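Local coordinates for protein alpha-galactosidase (Lactobacillus brevis, PDB 3MI6) that probably hydrolyses terminal, non-reducing alpha-D-galactose residues of alpha-galactosides, including galactose oligosaccharides, galactomannans and galactolipids, at residues 228-233 against 565-570; 201-206 against 557-562. All blocks are in the same frame, centred on the assembly; numbering follows the deposited sequence.

Interaction 1: residues 228-233 against 565-570; sequences QQNPFM and YGYPQA
F232 lays one face of its ring against the backbone of G566, and this CH-pi contact is central to the buried junction. G566 CA lies 3.9 Å from the centroid of the F232 ring, 20° off the ring normal and displaced toward the rim. The ring atom nearest to G566 CA is F232 CD2, at 3.7 Å. The ring is carried there by an extended first torsion, CG anti to the backbone N (chi1 173°). Its far end meets Y565: F232 CE2 is 3.5 Å from Y565 O, approached obliquely, and 3.9 Å from Y565 CB. Y565 O accepts a hydrogen bond from S309 OG.

Y567 comes back toward the loop, and its phenol meets the N230 side chain tip to tip, the amide and ring planes 77° apart. N230 CG is 3.3 Å from Y567 OH. The same hydroxyl lies 4.0 Å from F232 CB and has a weak hydrogen bond to N251, and the rings of Y567 and F534 meet edge-to-face.

The contact joins the N-terminal beta domain to the (beta/alpha)8 barrel domain of this GH36 enzyme. The loop 228-233 runs into strand 233-236, with P231 packed on strands 247-252 and 258-264 and F232 touching M312 of helix 305-319. Across from it, 565-570 leaves the end of helix 553-566 toward barrel strand 572-576.

Interaction 2: residues 201-206 against 557-562; sequences ARERHL and LLIQFG
Residues 201-206, a loop entering strand 205-210, run beside helix 553-566 of the (beta/alpha)8 barrel without a hydrogen bond between the two segments. The CA atoms of E203 and I559 are 5.8 Å apart, those of H205 and G562 5.5 Å. The loop follows W200, a predicted substrate-binding residue, and A201 lies near D549, the predicted proton donor.

I559 is the main apolar side chain: CG1 lies 3.6 Å from E203 O, and CD1, continuing the chain outward (chi2 168°), reaches A201 O and R202 CA. E203 OE1 passes 3.9 Å from I559 CD1 while hydrogen-bonded to S548 OG, and R204 NE bonds T563 OG1, so both polar ends are tied to the barrel side.

H205 turns its imidazole over L558, whose CB sits above one face, 4.3 Å from the ring centroid and 26° off its normal; L558 CD2 touches H205 CE1 at 3.6 Å. An alanine in place of H205 would probably open a gap above L558 and leave L558 CB and CD2 without the ring they pack on. One turn on, G562 CA directs a C-H at R204 O, 3.6 Å away, with an angle of 160° at the hydrogen.

Interactions 1 and 2 lie about 10 Å apart, centre to centre, along helix 553-566. In chain order the segments run 201-206, 228-233, 557-562, 565-570, so the two pairs alternate: two loops of the N-terminal beta domain meet successive parts of one barrel helix and its exit. Strands 205-210 and 233-236, which these loops lead into, both flank strand 192-197 in the nine-stranded sheet. The contacts also touch directly, Y565 against L206 and N230 against R204, and F534 is shared by Y567 and R204. Together they form a continuous interdomain seam, with interaction 2 at the end near the predicted active site.

Interaction 1: residues 228-233 against 565-570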
ATOM      1  N   GLN D 228       8.632 -24.265 -10.580  1.00 31.09           N
ATOM      2  CA  GLN D 228       7.701 -23.150 -10.660  1.00 29.63           C
ATOM      3  C   GLN D 228       7.055 -22.776  -9.337  1.00 30.09           C
ATOM      4  O   GLN D 228       6.960 -21.599  -9.008  1.00 31.66           O
ATOM      5  CB  GLN D 228       6.625 -23.457 -11.701  1.00 31.53           C
ATOM      6  CG  GLN D 228       7.137 -23.500 -13.154  1.00 31.25           C
ATOM      7  CD  GLN D 228       8.111 -24.636 -13.408  1.00 32.70           C
ATOM      8  OE1 GLN D 228       9.067 -24.492 -14.182  1.00 32.98           O
ATOM      9  NE2 GLN D 228       7.884 -25.767 -12.754  1.00 30.77           N
ATOM     10  N   GLN D 229       6.590 -23.775  -8.589  1.00 31.74           N
ATOM     11  CA  GLN D 229       5.930 -23.554  -7.298  1.00 29.55           C
ATOM     12  C   GLN D 229       6.397 -24.611  -6.317  1.00 31.70           C
ATOM     13  O   GLN D 229       6.406 -25.787  -6.650  1.00 35.35           O
ATOM     14  CB  GLN D 229       4.408 -23.667  -7.422  1.00 30.15           C
ATOM     15  CG  GLN D 229       3.775 -22.822  -8.522  1.00 30.90           C
ATOM     16  CD  GLN D 229       3.700 -21.342  -8.182  1.00 31.28           C
ATOM     17  OE1 GLN D 229       4.113 -20.909  -7.099  1.00 29.93           O
ATOM     18  NE2 GLN D 229       3.146 -20.554  -9.109  1.00 32.25           N
ATOM     19  N   ASN D 230       6.783 -24.201  -5.114  1.00 29.89           N
ATOM     20  CA  ASN D 230       7.158 -25.152  -4.072  1.00 30.27           C
ATOM     21  C   ASN D 230       5.988 -25.477  -3.161  1.00 31.35           C
ATOM     22  O   ASN D 230       5.128 -24.622  -2.938  1.00 31.17           O
ATOM     23  CB  ASN D 230       8.294 -24.599  -3.216  1.00 31.50           C
ATOM     24  CG  ASN D 230       8.907 -25.655  -2.350  1.00 30.15           C
ATOM     25  OD1 ASN D 230       9.876 -26.297  -2.741  1.00 32.07           O
ATOM     26  ND2 ASN D 230       8.320 -25.883  -1.187  1.00 30.99           N
ATOM     27  N   PRO D 231       5.958 -26.709  -2.620  1.00 32.53           N
ATOM     28  CA  PRO D 231       4.871 -27.165  -1.740  1.00 31.33           C
ATOM     29  C   PRO D 231       4.771 -26.398  -0.425  1.00 30.78           C
ATOM     30  O   PRO D 231       3.724 -26.448   0.208  1.00 32.27           O
ATOM     31  CB  PRO D 231       5.237 -28.625  -1.454  1.00 30.70           C
ATOM     32  CG  PRO D 231       6.075 -29.039  -2.613  1.00 30.97           C
ATOM     33  CD  PRO D 231       6.856 -27.817  -2.997  1.00 31.86           C
ATOM     34  N   PHE D 232       5.831 -25.712  -0.014  1.00 28.99           N
ATOM     35  CA  PHE D 232       5.804 -24.969   1.250  1.00 29.50           C
ATOM     36  C   PHE D 232       5.177 -23.572   1.174  1.00 30.82           C
ATOM     37  O   PHE D 232       5.497 -22.778   0.291  1.00 32.18           O
ATOM     38  CB  PHE D 232       7.205 -24.826   1.827  1.00 28.22           C
ATOM     39  CG  PHE D 232       7.253 -23.945   3.015  1.00 28.64           C
ATOM     40  CD1 PHE D 232       6.703 -24.368   4.219  1.00 29.28           C
ATOM     41  CD2 PHE D 232       7.806 -22.679   2.934  1.00 29.20           C
ATOM     42  CE1 PHE D 232       6.721 -23.541   5.338  1.00 31.70           C
ATOM     43  CE2 PHE D 232       7.843 -21.844   4.046  1.00 30.61           C
ATOM     44  CZ  PHE D 232       7.299 -22.273   5.255  1.00 30.66           C
HETATM   45  N   MSE D 233       4.312 -23.250   2.122  1.00 29.90           N
HETATM   46  CA  MSE D 233       3.662 -21.943   2.112  1.00 29.54           C
HETATM   47  C   MSE D 233       3.403 -21.493   3.527  1.00 30.92           C
HETATM   48  O   MSE D 233       3.501 -22.296   4.455  1.00 31.43           O
HETATM   49  CB  MSE D 233       2.336 -22.027   1.377  1.00 30.91           C
HETATM   50  CG  MSE D 233       1.355 -22.961   2.037  1.00 31.07           C
HETATM   51 SE   MSE D 233      -0.413 -22.936   1.222  1.00 53.66          SE
HETATM   52  CE  MSE D 233      -1.238 -21.534   2.279  1.00 33.36           C
ATOM     53  N   TYR D 565      13.144 -20.267   4.170  1.00 28.43           N
ATOM     54  CA  TYR D 565      11.844 -20.217   4.832  1.00 27.51           C
ATOM     55  C   TYR D 565      11.317 -21.638   5.024  1.00 29.95           C
ATOM     56  O   TYR D 565      10.671 -21.961   6.029  1.00 30.00           O
ATOM     57  CB  TYR D 565      10.857 -19.362   4.037  1.00 26.15           C
ATOM     58  CG  TYR D 565      11.106 -17.879   4.189  1.00 28.50           C
ATOM     59  CD1 TYR D 565      11.888 -17.179   3.270  1.00 29.36           C
ATOM     60  CD2 TYR D 565      10.564 -17.161   5.268  1.00 31.35           C
ATOM     61  CE1 TYR D 565      12.132 -15.782   3.426  1.00 29.41           C
ATOM     62  CE2 TYR D 565      10.797 -15.780   5.428  1.00 29.58           C
ATOM     63  CZ  TYR D 565      11.590 -15.096   4.507  1.00 28.93           C
ATOM     64  OH  TYR D 565      11.818 -13.738   4.663  1.00 29.69           O
ATOM     65  N   GLY D 566      11.617 -22.504   4.061  1.00 30.79           N
ATOM     66  CA  GLY D 566      11.089 -23.843   4.075  1.00 26.01           C
ATOM     67  C   GLY D 566      12.140 -24.883   4.359  1.00 28.32           C
ATOM     68  O   GLY D 566      11.814 -25.995   4.775  1.00 31.60           O
ATOM     69  N   TYR D 567      13.401 -24.537   4.145  1.00 27.63           N
ATOM     70  CA  TYR D 567      14.450 -25.541   4.217  1.00 27.93           C
ATOM     71  C   TYR D 567      15.773 -25.007   4.788  1.00 27.82           C
ATOM     72  O   TYR D 567      16.303 -24.009   4.327  1.00 28.07           O
ATOM     73  CB  TYR D 567      14.631 -26.194   2.832  1.00 27.71           C
ATOM     74  CG  TYR D 567      13.314 -26.571   2.149  1.00 27.97           C
ATOM     75  CD1 TYR D 567      12.804 -27.848   2.234  1.00 29.75           C
ATOM     76  CD2 TYR D 567      12.593 -25.641   1.419  1.00 27.76           C
ATOM     77  CE1 TYR D 567      11.620 -28.190   1.607  1.00 30.23           C
ATOM     78  CE2 TYR D 567      11.415 -25.960   0.804  1.00 25.79           C
ATOM     79  CZ  TYR D 567      10.922 -27.234   0.898  1.00 31.07           C
ATOM     80  OH  TYR D 567       9.728 -27.562   0.274  1.00 30.65           O
ATOM     81  N   PRO D 568      16.312 -25.702   5.797  1.00 29.74           N
ATOM     82  CA  PRO D 568      17.575 -25.357   6.460  1.00 28.20           C
ATOM     83  C   PRO D 568      18.743 -25.501   5.507  1.00 30.70           C
ATOM     84  O   PRO D 568      18.675 -26.303   4.591  1.00 32.80           O
ATOM     85  CB  PRO D 568      17.706 -26.411   7.553  1.00 31.57           C
ATOM     86  CG  PRO D 568      16.391 -27.181   7.565  1.00 31.83           C
ATOM     87  CD  PRO D 568      15.769 -26.996   6.251  1.00 30.91           C
ATOM     88  N   GLN D 569      19.814 -24.757   5.737  1.00 32.16           N
ATOM     89  CA  GLN D 569      20.957 -24.751   4.826  1.00 33.51           C
ATOM     90  C   GLN D 569      21.616 -26.117   4.646  1.00 34.44           C
ATOM     91  O   GLN D 569      22.274 -26.360   3.643  1.00 35.44           O
ATOM     92  CB  GLN D 569      22.005 -23.730   5.275  1.00 30.64           C
ATOM     93  CG  GLN D 569      22.659 -24.064   6.577  1.00 29.99           C
ATOM     94  CD  GLN D 569      21.877 -23.595   7.776  1.00 30.81           C
ATOM     95  OE1 GLN D 569      20.666 -23.412   7.707  1.00 32.06           O
ATOM     96  NE2 GLN D 569      22.572 -23.390   8.892  1.00 30.66           N
ATOM     97  N   ALA D 570      21.456 -27.000   5.625  1.00 34.26           N
ATOM     98  CA  ALA D 570      21.996 -28.348   5.515  1.00 34.85           C
ATOM     99  C   ALA D 570      21.540 -29.028   4.217  1.00 35.25           C
ATOM    100  O   ALA D 570      22.263 -29.839   3.638  1.00 34.49           O
ATOM    101  CB  ALA D 570      21.583 -29.175   6.725  1.00 34.38           C
TER

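Interaction 2: residues 201-206 against 557-562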
ATOM      1  N   ALA D 201      16.733 -21.925 -12.793  1.00 32.14           N
ATOM      2  CA  ALA D 201      17.741 -20.881 -12.606  1.00 30.91           C
ATOM      3  C   ALA D 201      17.249 -19.647 -11.805  1.00 33.27           C
ATOM      4  O   ALA D 201      17.994 -18.692 -11.630  1.00 33.41           O
ATOM      5  CB  ALA D 201      18.303 -20.460 -13.930  1.00 30.29           C
ATOM      6  N   ARG D 202      16.003 -19.665 -11.332  1.00 31.49           N
ATOM      7  CA  ARG D 202      15.518 -18.647 -10.395  1.00 31.49           C
ATOM      8  C   ARG D 202      14.422 -19.178  -9.464  1.00 28.90           C
ATOM      9  O   ARG D 202      13.372 -18.576  -9.332  1.00 29.05           O
ATOM     10  CB  ARG D 202      15.048 -17.371 -11.121  1.00 27.42           C
ATOM     11  CG  ARG D 202      14.655 -17.579 -12.552  1.00 28.54           C
ATOM     12  CD  ARG D 202      14.175 -16.287 -13.223  1.00 28.49           C
ATOM     13  NE  ARG D 202      12.754 -16.094 -12.950  1.00 32.04           N
ATOM     14  CZ  ARG D 202      11.788 -16.008 -13.864  1.00 28.00           C
ATOM     15  NH1 ARG D 202      12.058 -16.057 -15.156  1.00 24.42           N
ATOM     16  NH2 ARG D 202      10.535 -15.841 -13.460  1.00 30.15           N
ATOM     17  N   GLU D 203      14.680 -20.296  -8.810  1.00 27.78           N
ATOM     18  CA  GLU D 203      13.679 -20.931  -7.959  1.00 30.64           C
ATOM     19  C   GLU D 203      13.289 -20.138  -6.704  1.00 31.83           C
ATOM     20  O   GLU D 203      14.095 -19.434  -6.096  1.00 32.40           O
ATOM     21  CB  GLU D 203      14.141 -22.334  -7.526  1.00 31.74           C
ATOM     22  CG  GLU D 203      14.357 -23.327  -8.660  1.00 33.87           C
ATOM     23  CD  GLU D 203      15.744 -23.240  -9.280  1.00 33.85           C
ATOM     24  OE1 GLU D 203      16.256 -22.114  -9.442  1.00 30.80           O
ATOM     25  OE2 GLU D 203      16.317 -24.310  -9.603  1.00 34.41           O
ATOM     26  N   ARG D 204      12.030 -20.272  -6.322  1.00 31.38           N
ATOM     27  CA  ARG D 204      11.604 -19.961  -4.967  1.00 30.21           C
ATOM     28  C   ARG D 204      11.772 -18.523  -4.482  1.00 30.79           C
ATOM     29  O   ARG D 204      12.036 -18.308  -3.307  1.00 32.34           O
ATOM     30  CB  ARG D 204      12.249 -20.947  -3.979  1.00 28.69           C
ATOM     31  CG  ARG D 204      11.615 -22.329  -4.040  1.00 28.93           C
ATOM     32  CD  ARG D 204      12.210 -23.311  -3.056  1.00 26.88           C
ATOM     33  NE  ARG D 204      13.596 -23.612  -3.392  1.00 30.66           N
ATOM     34  CZ  ARG D 204      13.973 -24.315  -4.463  1.00 33.79           C
ATOM     35  NH1 ARG D 204      13.054 -24.783  -5.311  1.00 34.70           N
ATOM     36  NH2 ARG D 204      15.267 -24.537  -4.696  1.00 31.56           N
ATOM     37  N   HIS D 205      11.583 -17.533  -5.348  1.00 31.10           N
ATOM     38  CA  HIS D 205      11.459 -16.152  -4.851  1.00 29.48           C
ATOM     39  C   HIS D 205      10.178 -16.046  -4.010  1.00 29.18           C
ATOM     40  O   HIS D 205       9.174 -16.693  -4.318  1.00 26.89           O
ATOM     41  CB  HIS D 205      11.417 -15.140  -6.004  1.00 29.27           C
ATOM     42  CG  HIS D 205      12.705 -15.026  -6.759  1.00 34.29           C
ATOM     43  ND1 HIS D 205      13.087 -13.869  -7.408  1.00 33.27           N
ATOM     44  CD2 HIS D 205      13.712 -15.918  -6.951  1.00 32.12           C
ATOM     45  CE1 HIS D 205      14.268 -14.058  -7.979  1.00 33.15           C
ATOM     46  NE2 HIS D 205      14.669 -15.291  -7.716  1.00 34.02           N
ATOM     47  N   LEU D 206      10.211 -15.219  -2.965  1.00 29.25           N
ATOM     48  CA  LEU D 206       9.087 -15.073  -2.044  1.00 25.53           C
ATOM     49  C   LEU D 206       8.031 -14.067  -2.550  1.00 24.81           C
ATOM     50  O   LEU D 206       8.362 -12.986  -3.023  1.00 24.09           O
ATOM     51  CB  LEU D 206       9.621 -14.659  -0.681  1.00 25.44           C
ATOM     52  CG  LEU D 206       8.674 -14.610   0.520  1.00 26.44           C
ATOM     53  CD1 LEU D 206       9.505 -14.787   1.763  1.00 28.64           C
ATOM     54  CD2 LEU D 206       7.853 -13.319   0.614  1.00 22.75           C
ATOM     55  N   LEU D 557      21.780 -15.581  -3.680  1.00 28.32           N
ATOM     56  CA  LEU D 557      21.253 -14.812  -2.572  1.00 28.68           C
ATOM     57  C   LEU D 557      19.732 -14.916  -2.558  1.00 30.59           C
ATOM     58  O   LEU D 557      19.135 -15.368  -1.575  1.00 30.95           O
ATOM     59  CB  LEU D 557      21.661 -13.351  -2.712  1.00 31.75           C
ATOM     60  CG  LEU D 557      22.694 -12.732  -1.768  1.00 32.60           C
ATOM     61  CD1 LEU D 557      23.393 -13.784  -0.911  1.00 30.14           C
ATOM     62  CD2 LEU D 557      23.693 -11.876  -2.566  1.00 31.56           C
ATOM     63  N   LEU D 558      19.088 -14.509  -3.646  1.00 28.61           N
ATOM     64  CA  LEU D 558      17.634 -14.578  -3.674  1.00 26.13           C
ATOM     65  C   LEU D 558      17.126 -16.011  -3.492  1.00 28.08           C
ATOM     66  O   LEU D 558      16.257 -16.254  -2.659  1.00 29.39           O
ATOM     67  CB  LEU D 558      17.074 -13.915  -4.926  1.00 26.81           C
ATOM     68  CG  LEU D 558      17.008 -12.381  -4.917  1.00 25.51           C
ATOM     69  CD1 LEU D 558      18.366 -11.758  -4.680  1.00 27.30           C
ATOM     70  CD2 LEU D 558      16.429 -11.857  -6.191  1.00 26.01           C
ATOM     71  N   ILE D 559      17.696 -16.963  -4.234  1.00 30.84           N
ATOM     72  CA  ILE D 559      17.222 -18.347  -4.215  1.00 28.74           C
ATOM     73  C   ILE D 559      17.372 -19.002  -2.840  1.00 29.12           C
ATOM     74  O   ILE D 559      16.453 -19.660  -2.350  1.00 28.33           O
ATOM     75  CB  ILE D 559      17.908 -19.198  -5.294  1.00 27.56           C
ATOM     76  CG1 ILE D 559      17.557 -18.657  -6.680  1.00 29.83           C
ATOM     77  CG2 ILE D 559      17.420 -20.618  -5.213  1.00 27.75           C
ATOM     78  CD1 ILE D 559      18.368 -19.214  -7.831  1.00 26.32           C
ATOM     79  N   GLN D 560      18.525 -18.800  -2.210  1.00 28.29           N
ATOM     80  CA  GLN D 560      18.778 -19.341  -0.876  1.00 28.69           C
ATOM     81  C   GLN D 560      17.947 -18.659   0.229  1.00 29.95           C
ATOM     82  O   GLN D 560      17.386 -19.320   1.117  1.00 27.80           O
ATOM     83  CB  GLN D 560      20.272 -19.315  -0.570  1.00 25.21           C
ATOM     84  CG  GLN D 560      21.055 -20.232  -1.507  1.00 29.08           C
ATOM     85  CD  GLN D 560      22.567 -20.172  -1.297  1.00 31.05           C
ATOM     86  OE1 GLN D 560      23.347 -20.402  -2.229  1.00 31.09           O
ATOM     87  NE2 GLN D 560      22.984 -19.869  -0.070  1.00 29.06           N
ATOM     88  N   PHE D 561      17.850 -17.338   0.158  1.00 29.22           N
ATOM     89  CA  PHE D 561      17.036 -16.625   1.113  1.00 27.70           C
ATOM     90  C   PHE D 561      15.634 -17.225   1.115  1.00 29.42           C
ATOM     91  O   PHE D 561      15.108 -17.570   2.168  1.00 30.31           O
ATOM     92  CB  PHE D 561      16.969 -15.147   0.761  1.00 28.86           C
ATOM     93  CG  PHE D 561      16.671 -14.267   1.937  1.00 30.76           C
ATOM     94  CD1 PHE D 561      15.375 -13.889   2.220  1.00 28.82           C
ATOM     95  CD2 PHE D 561      17.694 -13.818   2.761  1.00 28.24           C
ATOM     96  CE1 PHE D 561      15.114 -13.078   3.293  1.00 28.47           C
ATOM     97  CE2 PHE D 561      17.426 -13.017   3.826  1.00 27.43           C
ATOM     98  CZ  PHE D 561      16.135 -12.648   4.093  1.00 27.46           C
ATOM     99  N   GLY D 562      15.032 -17.351  -0.064  1.00 27.94           N
ATOM    100  CA  GLY D 562      13.697 -17.909  -0.169  1.00 28.84           C
ATOM    101  C   GLY D 562      13.630 -19.361   0.281  1.00 29.80           C
ATOM    102  O   GLY D 562      12.733 -19.750   1.033  1.00 31.22           O
TER